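Side-chain contacts in mRNA-binding protein PUF3 (Saccharomyces cerevisiae, PDB 3K49), which binds the 3'-UTR of mRNAs for mitochondrial proteins, COX17 mRNA among them, and promotes COX17 mRNA decay by speeding its deadenylation: residues F85-S90 and I118-E123; D67-L72 and V98-G103; N128-L133 and E159-E164; N104-S109 and S138-Q143. One frame throughout, in Å; residues are numbered along the deposited sequence.

Contact 1. Residues F85-S90 and I118-E123. With nucleotides of chain B.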
loop_
_atom_site.group_PDB
_atom_site.type_symbol
_atom_site.label_atom_id
_atom_site.label_comp_id
_atom_site.label_asym_id
_atom_site.label_seq_id
_atom_site.Cartn_x
_atom_site.Cartn_y
_atom_site.Cartn_z
ATOM N N PHE A 85 16.382 10.289 -18.264
ATOM C CA PHE A 85 17.122 9.529 -19.258
ATOM C C PHE A 85 16.652 8.072 -19.373
ATOM O O PHE A 85 16.816 7.454 -20.433
ATOM C CB PHE A 85 18.633 9.665 -19.058
ATOM C CG PHE A 85 19.200 10.896 -19.716
ATOM C CD1 PHE A 85 19.590 11.995 -18.958
ATOM C CD2 PHE A 85 19.301 10.969 -21.109
ATOM C CE1 PHE A 85 20.088 13.144 -19.566
ATOM C CE2 PHE A 85 19.798 12.106 -21.729
ATOM C CZ PHE A 85 20.197 13.199 -20.956
ATOM N N PHE A 86 16.068 7.520 -18.302
ATOM C CA PHE A 86 15.461 6.187 -18.411
ATOM C C PHE A 86 14.110 6.262 -19.139
ATOM O O PHE A 86 13.736 5.368 -19.884
ATOM C CB PHE A 86 15.316 5.493 -17.042
ATOM C CG PHE A 86 16.605 4.905 -16.514
ATOM C CD1 PHE A 86 17.259 5.479 -15.420
ATOM C CD2 PHE A 86 17.165 3.781 -17.115
ATOM C CE1 PHE A 86 18.444 4.936 -14.938
ATOM C CE2 PHE A 86 18.356 3.231 -16.645
ATOM C CZ PHE A 86 18.993 3.800 -15.554
ATOM N N GLU A 87 13.390 7.346 -18.916
ATOM C CA GLU A 87 12.109 7.577 -19.553
ATOM C C GLU A 87 12.219 8.008 -21.045
ATOM O O GLU A 87 11.471 7.530 -21.913
ATOM C CB GLU A 87 11.361 8.639 -18.747
ATOM C CG GLU A 87 9.915 8.863 -19.130
ATOM C CD GLU A 87 9.181 9.725 -18.109
ATOM O OE1 GLU A 87 7.962 9.942 -18.268
ATOM O OE2 GLU A 87 9.829 10.193 -17.145
ATOM N N PHE A 88 13.149 8.905 -21.348
ATOM C CA PHE A 88 13.227 9.485 -22.691
ATOM C C PHE A 88 14.517 9.129 -23.395
ATOM O O PHE A 88 14.764 9.595 -24.498
ATOM C CB PHE A 88 13.047 11.013 -22.638
ATOM C CG PHE A 88 11.694 11.420 -22.153
ATOM C CD1 PHE A 88 11.514 11.902 -20.870
ATOM C CD2 PHE A 88 10.579 11.252 -22.966
ATOM C CE1 PHE A 88 10.245 12.238 -20.410
ATOM C CE2 PHE A 88 9.307 11.584 -22.514
ATOM C CZ PHE A 88 9.142 12.078 -21.231
ATOM N N GLY A 89 15.330 8.295 -22.756
ATOM C CA GLY A 89 16.638 7.959 -23.281
ATOM C C GLY A 89 16.603 6.876 -24.336
ATOM O O GLY A 89 15.597 6.177 -24.490
ATOM N N SER A 90 17.709 6.757 -25.070
ATOM C CA SER A 90 17.902 5.665 -26.015
ATOM C C SER A 90 18.462 4.417 -25.323
ATOM O O SER A 90 19.075 4.499 -24.254
ATOM C CB SER A 90 18.868 6.099 -27.121
ATOM O OG SER A 90 20.151 6.345 -26.580
ATOM N N ILE A 118 16.796 4.193 -9.085
ATOM C CA ILE A 118 16.769 2.749 -9.203
ATOM C C ILE A 118 15.332 2.284 -9.485
ATOM O O ILE A 118 15.068 1.433 -10.344
ATOM C CB ILE A 118 17.273 2.075 -7.913
ATOM C CG1 ILE A 118 18.791 2.255 -7.751
ATOM C CG2 ILE A 118 16.892 0.579 -7.917
ATOM C CD1 ILE A 118 19.611 1.871 -9.009
ATOM N N GLN A 119 14.396 2.863 -8.750
ATOM C CA GLN A 119 13.011 2.509 -8.908
ATOM C C GLN A 119 12.503 2.828 -10.309
ATOM O O GLN A 119 11.725 2.041 -10.888
ATOM C CB GLN A 119 12.181 3.209 -7.852
ATOM C CG GLN A 119 12.219 2.500 -6.477
ATOM C CD GLN A 119 11.592 3.337 -5.378
ATOM O OE1 GLN A 119 10.374 3.384 -5.239
ATOM N NE2 GLN A 119 12.423 4.008 -4.600
ATOM N N LYS A 120 12.935 3.978 -10.845
ATOM C CA LYS A 120 12.508 4.393 -12.169
ATOM C C LYS A 120 13.145 3.466 -13.208
ATOM O O LYS A 120 12.511 3.085 -14.194
ATOM C CB LYS A 120 12.853 5.853 -12.452
ATOM C CG LYS A 120 12.193 6.432 -13.746
ATOM C CD LYS A 120 10.722 6.862 -13.518
ATOM C CE LYS A 120 10.103 7.503 -14.747
ATOM N NZ LYS A 120 10.752 8.803 -15.176
ATOM N N ALA A 121 14.395 3.086 -12.964
ATOM C CA ALA A 121 15.121 2.252 -13.907
ATOM C C ALA A 121 14.486 0.876 -14.106
ATOM O O ALA A 121 14.375 0.400 -15.237
ATOM C CB ALA A 121 16.582 2.125 -13.505
ATOM N N LEU A 122 14.059 0.247 -13.019
ATOM C CA LEU A 122 13.416 -1.073 -13.083
ATOM C C LEU A 122 12.181 -1.056 -13.986
ATOM O O LEU A 122 11.907 -1.998 -14.729
ATOM C CB LEU A 122 13.047 -1.557 -11.669
ATOM C CG LEU A 122 14.222 -1.839 -10.731
ATOM C CD1 LEU A 122 13.761 -2.196 -9.304
ATOM C CD2 LEU A 122 15.103 -2.938 -11.321
ATOM N N GLU A 123 11.440 0.034 -13.910
ATOM C CA GLU A 123 10.327 0.281 -14.804
ATOM C C GLU A 123 10.691 0.333 -16.296
ATOM O O GLU A 123 9.853 -0.017 -17.143
ATOM C CB GLU A 123 9.659 1.603 -14.417
ATOM C CG GLU A 123 8.576 1.478 -13.376
ATOM C CD GLU A 123 8.020 2.830 -12.985
ATOM O OE1 GLU A 123 8.511 3.822 -13.540
ATOM O OE2 GLU A 123 7.101 2.912 -12.134
ATOM P P A B 8 8.385 6.731 5.765
ATOM O OP1 A B 8 9.015 5.964 6.852
ATOM O OP2 A B 8 7.548 7.915 6.073
ATOM O "O5'" A B 8 9.526 7.208 4.747
ATOM C "C5'" A B 8 9.178 7.769 3.488
ATOM C "C4'" A B 8 10.425 8.097 2.697
ATOM O "O4'" A B 8 10.802 6.954 1.904
ATOM C "C3'" A B 8 10.260 9.211 1.677
ATOM O "O3'" A B 8 10.459 10.456 2.326
ATOM C "C2'" A B 8 11.388 8.920 0.685
ATOM O "O2'" A B 8 12.643 9.437 1.072
ATOM C "C1'" A B 8 11.495 7.395 0.757
ATOM N N9 A B 8 10.989 6.686 -0.423
ATOM C C8 A B 8 11.721 5.859 -1.232
ATOM N N7 A B 8 11.043 5.356 -2.238
ATOM C C5 A B 8 9.778 5.892 -2.082
ATOM C C6 A B 8 8.596 5.745 -2.826
ATOM N N6 A B 8 8.511 4.989 -3.916
ATOM N N1 A B 8 7.498 6.410 -2.400
ATOM C C2 A B 8 7.592 7.166 -1.298
ATOM N N3 A B 8 8.650 7.382 -0.513
ATOM C C4 A B 8 9.723 6.709 -0.963
#
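With F86 CG anti to the carbonyl carbon (chi1 -78°), the ring is directed at helix 114-124 and lies over A121. The methyl A121 CB stands over the middle of one ring face, 3.6 Å from F86 CZ, a CH-pi contact only 12° off the ring normal. E87, the residue after F86, is extended and meets K120, the residue before A121, which is folded at chi2 and chi4. That double bend brings K120 NZ to 2.6 Å from E87 OE2, a salt bridge whose ammonium group sits above the carboxylate plane; K84 is a weaker, longer ion partner of the same oxygen. Q119, the residue before K120, reaches the RNA: Q119 OE1 accepts from N6 of adenosine 8 of chain B at 2.8 Å, and Q119 NE2 donates to N7 of the same base at 3.0 Å. Helix 79-88 of Pumilio repeat 2 thus lies against helix 114-124 of repeat 3, with L97 of helix 91-101 also touching F86 and helix 150-160 packing on I118 and L122.

Contact 2. Residues D67-L72 and V98-G103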
loop_
_atom_site.group_PDB
_atom_site.type_symbol
_atom_site.label_atom_id
_atom_site.label_comp_id
_atom_site.label_asym_id
_atom_site.label_seq_id
_atom_site.Cartn_x
_atom_site.Cartn_y
_atom_site.Cartn_z
ATOM N N ASP A 67 29.506 10.732 -16.928
ATOM C CA ASP A 67 30.521 10.340 -15.965
ATOM C C ASP A 67 30.134 10.701 -14.526
ATOM O O ASP A 67 30.674 10.145 -13.570
ATOM C CB ASP A 67 31.875 10.933 -16.346
ATOM C CG ASP A 67 32.531 10.179 -17.479
ATOM O OD1 ASP A 67 33.591 10.631 -17.970
ATOM O OD2 ASP A 67 31.975 9.129 -17.872
ATOM N N ASP A 68 29.188 11.621 -14.379
ATOM C CA ASP A 68 28.727 12.040 -13.068
ATOM C C ASP A 68 27.313 11.550 -12.797
ATOM O O ASP A 68 26.597 12.155 -12.012
ATOM C CB ASP A 68 28.778 13.561 -12.950
ATOM C CG ASP A 68 30.171 14.113 -13.176
ATOM O OD1 ASP A 68 30.949 13.473 -13.917
ATOM O OD2 ASP A 68 30.491 15.185 -12.618
ATOM N N ALA A 69 26.921 10.456 -13.446
ATOM C CA ALA A 69 25.584 9.890 -13.281
ATOM C C ALA A 69 25.314 9.418 -11.842
ATOM O O ALA A 69 24.275 9.746 -11.269
ATOM C CB ALA A 69 25.376 8.763 -14.263
ATOM N N ILE A 70 26.248 8.664 -11.261
ATOM C CA ILE A 70 26.121 8.210 -9.872
ATOM C C ILE A 70 25.894 9.392 -8.934
ATOM O O ILE A 70 24.960 9.391 -8.135
ATOM C CB ILE A 70 27.377 7.471 -9.394
ATOM C CG1 ILE A 70 27.412 6.051 -9.948
ATOM C CG2 ILE A 70 27.430 7.454 -7.867
ATOM C CD1 ILE A 70 26.126 5.282 -9.707
ATOM N N GLU A 71 26.745 10.408 -9.042
ATOM C CA GLU A 71 26.611 11.603 -8.209
ATOM C C GLU A 71 25.262 12.309 -8.375
ATOM O O GLU A 71 24.595 12.645 -7.393
ATOM C CB GLU A 71 27.754 12.580 -8.480
ATOM C CG GLU A 71 27.655 13.858 -7.673
ATOM C CD GLU A 71 28.663 14.908 -8.100
ATOM O OE1 GLU A 71 29.218 14.797 -9.218
ATOM O OE2 GLU A 71 28.898 15.850 -7.310
ATOM N N LEU A 72 24.855 12.525 -9.619
ATOM C CA LEU A 72 23.536 13.086 -9.885
ATOM C C LEU A 72 22.429 12.209 -9.317
ATOM O O LEU A 72 21.420 12.712 -8.796
ATOM C CB LEU A 72 23.326 13.315 -11.384
ATOM C CG LEU A 72 24.264 14.386 -11.954
ATOM C CD1 LEU A 72 23.959 14.658 -13.416
ATOM C CD2 LEU A 72 24.195 15.671 -11.100
ATOM N N VAL A 98 22.940 1.764 -16.675
ATOM C CA VAL A 98 22.846 0.475 -16.019
ATOM C C VAL A 98 24.244 -0.045 -15.706
ATOM O O VAL A 98 24.516 -0.513 -14.601
ATOM C CB VAL A 98 22.062 -0.550 -16.870
ATOM C CG1 VAL A 98 22.235 -1.956 -16.322
ATOM C CG2 VAL A 98 20.588 -0.197 -16.901
ATOM N N ASP A 99 25.138 0.054 -16.680
ATOM C CA ASP A 99 26.501 -0.416 -16.492
ATOM C C ASP A 99 27.249 0.376 -15.425
ATOM O O ASP A 99 28.246 -0.098 -14.889
ATOM C CB ASP A 99 27.257 -0.396 -17.817
ATOM C CG ASP A 99 26.595 -1.271 -18.872
ATOM O OD1 ASP A 99 25.672 -2.044 -18.516
ATOM O OD2 ASP A 99 26.986 -1.181 -20.058
ATOM N N GLN A 100 26.769 1.575 -15.114
ATOM C CA GLN A 100 27.308 2.322 -13.979
ATOM C C GLN A 100 26.651 1.930 -12.648
ATOM O O GLN A 100 27.127 2.316 -11.578
ATOM C CB GLN A 100 27.165 3.826 -14.198
ATOM C CG GLN A 100 28.190 4.402 -15.144
ATOM C CD GLN A 100 28.065 5.896 -15.250
ATOM O OE1 GLN A 100 27.786 6.574 -14.259
ATOM N NE2 GLN A 100 28.256 6.425 -16.457
ATOM N N PHE A 101 25.550 1.185 -12.717
ATOM C CA PHE A 101 24.849 0.774 -11.506
ATOM C C PHE A 101 25.391 -0.567 -11.021
ATOM O O PHE A 101 25.435 -0.827 -9.812
ATOM C CB PHE A 101 23.330 0.709 -11.720
ATOM C CG PHE A 101 22.689 2.052 -11.955
ATOM C CD1 PHE A 101 23.367 3.230 -11.653
ATOM C CD2 PHE A 101 21.399 2.136 -12.462
ATOM C CE1 PHE A 101 22.777 4.480 -11.871
ATOM C CE2 PHE A 101 20.794 3.376 -12.673
ATOM C CZ PHE A 101 21.484 4.556 -12.379
ATOM N N LYS A 102 25.828 -1.399 -11.968
ATOM C CA LYS A 102 26.409 -2.706 -11.656
ATOM C C LYS A 102 27.480 -2.615 -10.576
ATOM O O LYS A 102 28.425 -1.837 -10.697
ATOM C CB LYS A 102 26.996 -3.359 -12.906
ATOM C CG LYS A 102 25.958 -3.879 -13.889
ATOM C CD LYS A 102 26.649 -4.557 -15.064
ATOM C CE LYS A 102 25.912 -4.327 -16.381
ATOM N NZ LYS A 102 26.734 -4.754 -17.550
ATOM N N GLY A 103 27.313 -3.413 -9.522
ATOM C CA GLY A 103 28.224 -3.425 -8.387
ATOM C C GLY A 103 27.866 -2.387 -7.343
ATOM O O GLY A 103 28.512 -2.311 -6.304
HETATM O O HOH W 1 29.111 8.217 -12.711
#
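The phenyl ring of F101 meets I70 at its edge: I70 CD1 lies near the ring plane, 4.0 Å from F101 CD1, and the two side chains run past each other in opposite directions. The same methyl also touches the opposing main chain, 3.6 Å from Q100 O, a carbonyl that also accepts a hydrogen bond from N104 ND2. I70 CG1 points away from its own carbonyl carbon (chi1 -77°), and CD1 carries that branch on to the F101 rim. The other flat group, the Q100 amide, comes up to A69, with Q100 OE1 3.3 Å from A69 CB. These residues join the start of helix 69-74, in Pumilio repeat 2, to the end of helix 91-101, where Q100 and F101 open repeat 3 of this alpha-helical RNA-binding domain. L108 of helix 105-110 touches both I70 and F101. The amide is held at both ends: Q100 NE2 donates to R66 O, while Q100 OE1 takes a hydrogen bond from a water 2.6 Å away. That water also donates to D67 O at 2.6 Å and accepts from I70 N at 3.2 Å, tying Q100 to the turn that leads into helix 69-74.

Contact 3. Residues N128-L133 and E159-E164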
loop_
_atom_site.group_PDB
_atom_site.type_symbol
_atom_site.label_atom_id
_atom_site.label_comp_id
_atom_site.label_asym_id
_atom_site.label_seq_id
_atom_site.Cartn_x
_atom_site.Cartn_y
_atom_site.Cartn_z
ATOM N N ASN A 128 16.091 -8.616 -18.530
ATOM C CA ASN A 128 17.348 -9.222 -18.092
ATOM C C ASN A 128 18.192 -8.295 -17.245
ATOM O O ASN A 128 18.886 -8.737 -16.332
ATOM C CB ASN A 128 18.164 -9.694 -19.293
ATOM C CG ASN A 128 17.457 -10.774 -20.082
ATOM O OD1 ASN A 128 16.784 -11.639 -19.511
ATOM N ND2 ASN A 128 17.594 -10.725 -21.403
ATOM N N GLN A 129 18.151 -7.008 -17.559
ATOM C CA GLN A 129 18.903 -6.035 -16.789
ATOM C C GLN A 129 18.274 -5.847 -15.414
ATOM O O GLN A 129 18.985 -5.591 -14.446
ATOM C CB GLN A 129 19.003 -4.698 -17.527
ATOM C CG GLN A 129 20.061 -4.686 -18.598
ATOM C CD GLN A 129 19.913 -3.532 -19.563
ATOM O OE1 GLN A 129 18.801 -3.165 -19.959
ATOM N NE2 GLN A 129 21.042 -2.962 -19.963
ATOM N N ARG A 130 16.951 -5.976 -15.327
ATOM C CA ARG A 130 16.273 -5.874 -14.039
ATOM C C ARG A 130 16.800 -6.907 -13.054
ATOM O O ARG A 130 17.266 -6.573 -11.956
ATOM C CB ARG A 130 14.774 -6.066 -14.199
ATOM C CG ARG A 130 14.058 -4.891 -14.761
ATOM C CD ARG A 130 12.638 -5.289 -15.095
ATOM N NE ARG A 130 12.126 -4.434 -16.152
ATOM C CZ ARG A 130 11.182 -4.797 -17.005
ATOM N NH1 ARG A 130 10.645 -6.009 -16.918
ATOM N NH2 ARG A 130 10.789 -3.954 -17.954
ATOM N N ILE A 131 16.739 -8.169 -13.458
ATOM C CA ILE A 131 17.120 -9.268 -12.581
ATOM C C ILE A 131 18.623 -9.195 -12.282
ATOM O O ILE A 131 19.075 -9.435 -11.157
ATOM C CB ILE A 131 16.681 -10.647 -13.163
ATOM C CG1 ILE A 131 17.129 -11.777 -12.235
ATOM C CG2 ILE A 131 17.216 -10.842 -14.571
ATOM C CD1 ILE A 131 16.609 -11.628 -10.801
ATOM N N GLU A 132 19.393 -8.820 -13.289
ATOM C CA GLU A 132 20.835 -8.666 -13.135
ATOM C C GLU A 132 21.178 -7.687 -12.014
ATOM O O GLU A 132 22.047 -7.963 -11.187
ATOM C CB GLU A 132 21.431 -8.191 -14.459
ATOM C CG GLU A 132 22.935 -8.284 -14.580
ATOM C CD GLU A 132 23.427 -7.703 -15.906
ATOM O OE1 GLU A 132 24.462 -7.004 -15.905
ATOM O OE2 GLU A 132 22.770 -7.929 -16.950
ATOM N N LEU A 133 20.490 -6.546 -11.990
ATOM C CA LEU A 133 20.654 -5.555 -10.920
ATOM C C LEU A 133 20.124 -6.038 -9.561
ATOM O O LEU A 133 20.786 -5.890 -8.535
ATOM C CB LEU A 133 19.964 -4.240 -11.298
ATOM C CG LEU A 133 20.668 -3.375 -12.343
ATOM C CD1 LEU A 133 19.878 -2.102 -12.563
ATOM C CD2 LEU A 133 22.118 -3.051 -11.922
ATOM N N GLU A 159 7.166 -6.128 -8.329
ATOM C CA GLU A 159 6.188 -5.685 -9.315
ATOM C C GLU A 159 6.673 -5.840 -10.754
ATOM O O GLU A 159 5.863 -6.055 -11.665
ATOM C CB GLU A 159 5.800 -4.225 -9.050
ATOM C CG GLU A 159 4.979 -4.050 -7.790
ATOM C CD GLU A 159 5.005 -2.634 -7.278
ATOM O OE1 GLU A 159 5.335 -1.728 -8.077
ATOM O OE2 GLU A 159 4.707 -2.434 -6.077
ATOM N N THR A 160 7.983 -5.732 -10.958
ATOM C CA THR A 160 8.549 -5.688 -12.314
ATOM C C THR A 160 9.198 -6.999 -12.770
ATOM O O THR A 160 9.463 -7.179 -13.963
ATOM C CB THR A 160 9.600 -4.545 -12.465
ATOM O OG1 THR A 160 10.715 -4.788 -11.588
ATOM C CG2 THR A 160 8.982 -3.169 -12.153
ATOM N N ILE A 161 9.474 -7.907 -11.832
ATOM C CA ILE A 161 10.165 -9.150 -12.181
ATOM C C ILE A 161 9.336 -10.358 -11.774
ATOM O O ILE A 161 8.761 -10.367 -10.690
ATOM C CB ILE A 161 11.568 -9.235 -11.535
ATOM C CG1 ILE A 161 12.398 -8.008 -11.892
ATOM C CG2 ILE A 161 12.287 -10.504 -11.974
ATOM C CD1 ILE A 161 13.635 -7.813 -11.010
ATOM N N PRO A 162 9.241 -11.370 -12.660
ATOM C CA PRO A 162 8.483 -12.591 -12.363
ATOM C C PRO A 162 9.071 -13.308 -11.162
ATOM O O PRO A 162 10.264 -13.619 -11.154
ATOM C CB PRO A 162 8.676 -13.434 -13.625
ATOM C CG PRO A 162 8.915 -12.426 -14.707
ATOM C CD PRO A 162 9.743 -11.367 -14.046
ATOM N N ILE A 163 8.228 -13.561 -10.163
ATOM C CA ILE A 163 8.660 -14.116 -8.879
ATOM C C ILE A 163 9.505 -15.390 -9.010
ATOM O O ILE A 163 10.378 -15.640 -8.182
ATOM C CB ILE A 163 7.442 -14.384 -7.955
ATOM C CG1 ILE A 163 7.901 -14.694 -6.524
ATOM C CG2 ILE A 163 6.522 -15.473 -8.558
ATOM C CD1 ILE A 163 8.448 -13.498 -5.802
ATOM N N GLU A 164 9.247 -16.191 -10.042
ATOM C CA GLU A 164 10.098 -17.343 -10.352
ATOM C C GLU A 164 11.573 -16.943 -10.485
ATOM O O GLU A 164 12.474 -17.737 -10.198
ATOM C CB GLU A 164 9.628 -18.054 -11.632
ATOM C CG GLU A 164 9.615 -17.186 -12.888
ATOM C CD GLU A 164 8.864 -17.835 -14.047
ATOM O OE1 GLU A 164 8.476 -17.110 -14.994
ATOM O OE2 GLU A 164 8.657 -19.072 -14.006
HETATM O O HOH W 2 11.433 -8.421 -15.385
#
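The carbonyl oxygen of T160 accepts a hydrogen bond from a water, 2.7 Å from T160 O, that in turn accepts from R130 NH1 at 3.0 Å. The water lies at the guanidinium edge, in its plane; its two bonds bridge the arginine of one repeat to the end of a helix in the next. R130 NH1 also comes within 3.4 Å of T160 O itself, approaching obliquely. The arginine runs extended from CG to NE and crosses T160 at a slant, R130 CD lying 4.0 Å from T160 OG1. That hydroxyl is engaged within its own helix, bonding to K156 O, and R130 NE has a weak bond to L122 O, a second hold on the guanidinium. I161 supplies the apolar part of the contact. Its CG1 is anti to the carbonyl carbon (chi1 -55°), and the branch ends with I161 CD1 3.8 Å from R130 CB and 4.0 Å from I131 N, lying against the backbone of helix 127-134. I161 is the residue at which the chain leaves helix 150-160, so the contact sets a helix terminus against the flank of a helix. Such joins between helix 127-134 in Pumilio repeat 3 and the end of helix 150-160 in repeat 4 belong to the stacked alpha-helical repeats of the PUF RNA-binding domain.

Contact 4. Residues N104-S109 and S138-Q143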
loop_
_atom_site.group_PDB
_atom_site.type_symbol
_atom_site.label_atom_id
_atom_site.label_comp_id
_atom_site.label_asym_id
_atom_site.label_seq_id
_atom_site.Cartn_x
_atom_site.Cartn_y
_atom_site.Cartn_z
ATOM N N ASN A 104 26.836 -1.587 -7.623
ATOM C CA ASN A 104 26.455 -0.479 -6.748
ATOM C C ASN A 104 25.003 -0.496 -6.346
ATOM O O ASN A 104 24.532 0.450 -5.720
ATOM C CB ASN A 104 26.760 0.864 -7.408
ATOM C CG ASN A 104 28.193 0.966 -7.877
ATOM O OD1 ASN A 104 29.117 0.955 -7.066
ATOM N ND2 ASN A 104 28.387 1.058 -9.195
ATOM N N MET A 105 24.295 -1.564 -6.699
ATOM C CA MET A 105 22.875 -1.657 -6.384
ATOM C C MET A 105 22.559 -1.349 -4.939
ATOM O O MET A 105 21.721 -0.493 -4.671
ATOM C CB MET A 105 22.293 -3.025 -6.749
ATOM C CG MET A 105 21.495 -3.015 -8.032
ATOM S SD MET A 105 20.107 -1.861 -7.980
ATOM C CE MET A 105 18.820 -2.872 -7.244
ATOM N N LYS A 106 23.218 -2.056 -4.017
ATOM C CA LYS A 106 22.894 -1.957 -2.596
ATOM C C LYS A 106 23.039 -0.527 -2.111
ATOM O O LYS A 106 22.127 0.040 -1.502
ATOM C CB LYS A 106 23.774 -2.900 -1.770
ATOM C CG LYS A 106 23.262 -3.144 -0.361
ATOM C CD LYS A 106 23.877 -4.394 0.243
ATOM C CE LYS A 106 23.746 -4.382 1.752
ATOM N NZ LYS A 106 24.265 -5.635 2.370
ATOM N N GLN A 107 24.186 0.063 -2.412
ATOM C CA GLN A 107 24.469 1.414 -1.972
ATOM C C GLN A 107 23.439 2.406 -2.507
ATOM O O GLN A 107 22.879 3.198 -1.744
ATOM C CB GLN A 107 25.871 1.801 -2.403
ATOM C CG GLN A 107 26.255 3.216 -2.049
ATOM C CD GLN A 107 27.741 3.450 -2.222
ATOM O OE1 GLN A 107 28.386 2.835 -3.077
ATOM N NE2 GLN A 107 28.298 4.328 -1.401
ATOM N N LEU A 108 23.183 2.357 -3.814
ATOM C CA LEU A 108 22.196 3.242 -4.421
ATOM C C LEU A 108 20.816 3.002 -3.817
ATOM O O LEU A 108 20.064 3.933 -3.533
ATOM C CB LEU A 108 22.152 3.041 -5.936
ATOM C CG LEU A 108 23.478 3.337 -6.617
ATOM C CD1 LEU A 108 23.411 2.948 -8.072
ATOM C CD2 LEU A 108 23.814 4.800 -6.429
ATOM N N SER A 109 20.488 1.745 -3.591
ATOM C CA SER A 109 19.150 1.424 -3.126
ATOM C C SER A 109 18.910 1.958 -1.719
ATOM O O SER A 109 17.775 2.216 -1.338
ATOM C CB SER A 109 18.894 -0.076 -3.202
ATOM O OG SER A 109 18.868 -0.495 -4.556
ATOM N N SER A 138 20.587 -10.050 -3.265
ATOM C CA SER A 138 20.160 -11.403 -2.904
ATOM C C SER A 138 20.485 -11.829 -1.460
ATOM O O SER A 138 19.839 -12.723 -0.911
ATOM C CB SER A 138 20.695 -12.428 -3.912
ATOM O OG SER A 138 22.110 -12.465 -3.891
ATOM N N ASP A 139 21.468 -11.181 -0.845
ATOM C CA ASP A 139 21.877 -11.521 0.510
ATOM C C ASP A 139 21.543 -10.435 1.508
ATOM O O ASP A 139 22.001 -10.477 2.656
ATOM C CB ASP A 139 23.382 -11.750 0.561
ATOM C CG ASP A 139 23.816 -12.879 -0.321
ATOM O OD1 ASP A 139 23.546 -14.050 0.032
ATOM O OD2 ASP A 139 24.422 -12.588 -1.369
ATOM N N SER A 140 20.750 -9.461 1.077
ATOM C CA SER A 140 20.509 -8.273 1.894
ATOM C C SER A 140 19.030 -7.975 1.969
ATOM O O SER A 140 18.625 -6.874 2.352
ATOM C CB SER A 140 21.248 -7.067 1.316
ATOM O OG SER A 140 22.598 -7.377 1.047
ATOM N N VAL A 141 18.229 -8.973 1.614
ATOM C CA VAL A 141 16.788 -8.811 1.523
ATOM C C VAL A 141 16.154 -8.284 2.799
ATOM O O VAL A 141 15.502 -7.234 2.764
ATOM C CB VAL A 141 16.115 -10.100 1.078
ATOM C CG1 VAL A 141 14.609 -9.948 1.147
ATOM C CG2 VAL A 141 16.568 -10.435 -0.339
ATOM N N LEU A 142 16.347 -8.992 3.914
ATOM C CA LEU A 142 15.850 -8.519 5.220
ATOM C C LEU A 142 16.309 -7.088 5.522
ATOM O O LEU A 142 15.508 -6.238 5.932
ATOM C CB LEU A 142 16.249 -9.460 6.376
ATOM C CG LEU A 142 15.427 -10.739 6.554
ATOM C CD1 LEU A 142 16.056 -11.618 7.612
ATOM C CD2 LEU A 142 13.980 -10.414 6.905
ATOM N N GLN A 143 17.598 -6.820 5.324
ATOM C CA GLN A 143 18.084 -5.462 5.495
ATOM C C GLN A 143 17.350 -4.482 4.575
ATOM O O GLN A 143 17.012 -3.375 4.996
ATOM C CB GLN A 143 19.595 -5.378 5.282
ATOM C CG GLN A 143 20.111 -3.955 5.416
ATOM C CD GLN A 143 21.550 -3.808 4.988
ATOM O OE1 GLN A 143 22.194 -4.782 4.586
ATOM N NE2 GLN A 143 22.069 -2.585 5.073
#
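K106 NZ donates to two acceptors across the contact, S140 OG at 2.8 Å and, weakly, Q143 OE1 at 3.2 Å. The lysine is fully extended, with CG anti to its backbone N (chi1 -164°), which carries the ammonium group across to the start of the next repeat. There Q143, also extended, crosses it at about a right angle. K106 CE accompanies NZ, 3.3 Å from S140 OG. S140 is buried and occupies the N-cap position of helix 141-146, yet its hydroxyl makes no capping bond and accepts from the lysine instead. Within helix 105-110, S109 OG donates to M105 O at 2.9 Å from above the carbonyl plane, and that oxygen also takes S109 N. M105 N is bonded to E136 OE1. The contact links helix 105-110 in Pumilio repeat 3 to helix 141-146 in repeat 4, with L137 of the intervening chain touching K106, helix 114-124 packing on M105 and L108, and helix 167-173 on V141.

The four contacts interlock along repeats 2 to 4 of the Pumilio domain: in the sequence contact 1 crosses contacts 2 and 4, and contact 3 crosses contact 4. Contacts 1 and 2, with centres 13 Å apart, share an apolar seam in which F86 CZ lies 3.4 Å from F101 CE2. L108 carries that seam on to contact 4, L108 CD1 lying 3.6 Å from F101 CD1. Contacts 1 and 3 meet where L122 CB is 4.0 Å from T160 OG1, and contacts 2 and 3 where F101 CB is 4.0 Å from L133 CD2. Contact 1 alone includes a base, through Q119; contacts 2, 3 and 4 come within about 8, 6 and 7 Å of the RNA at their nearest atoms.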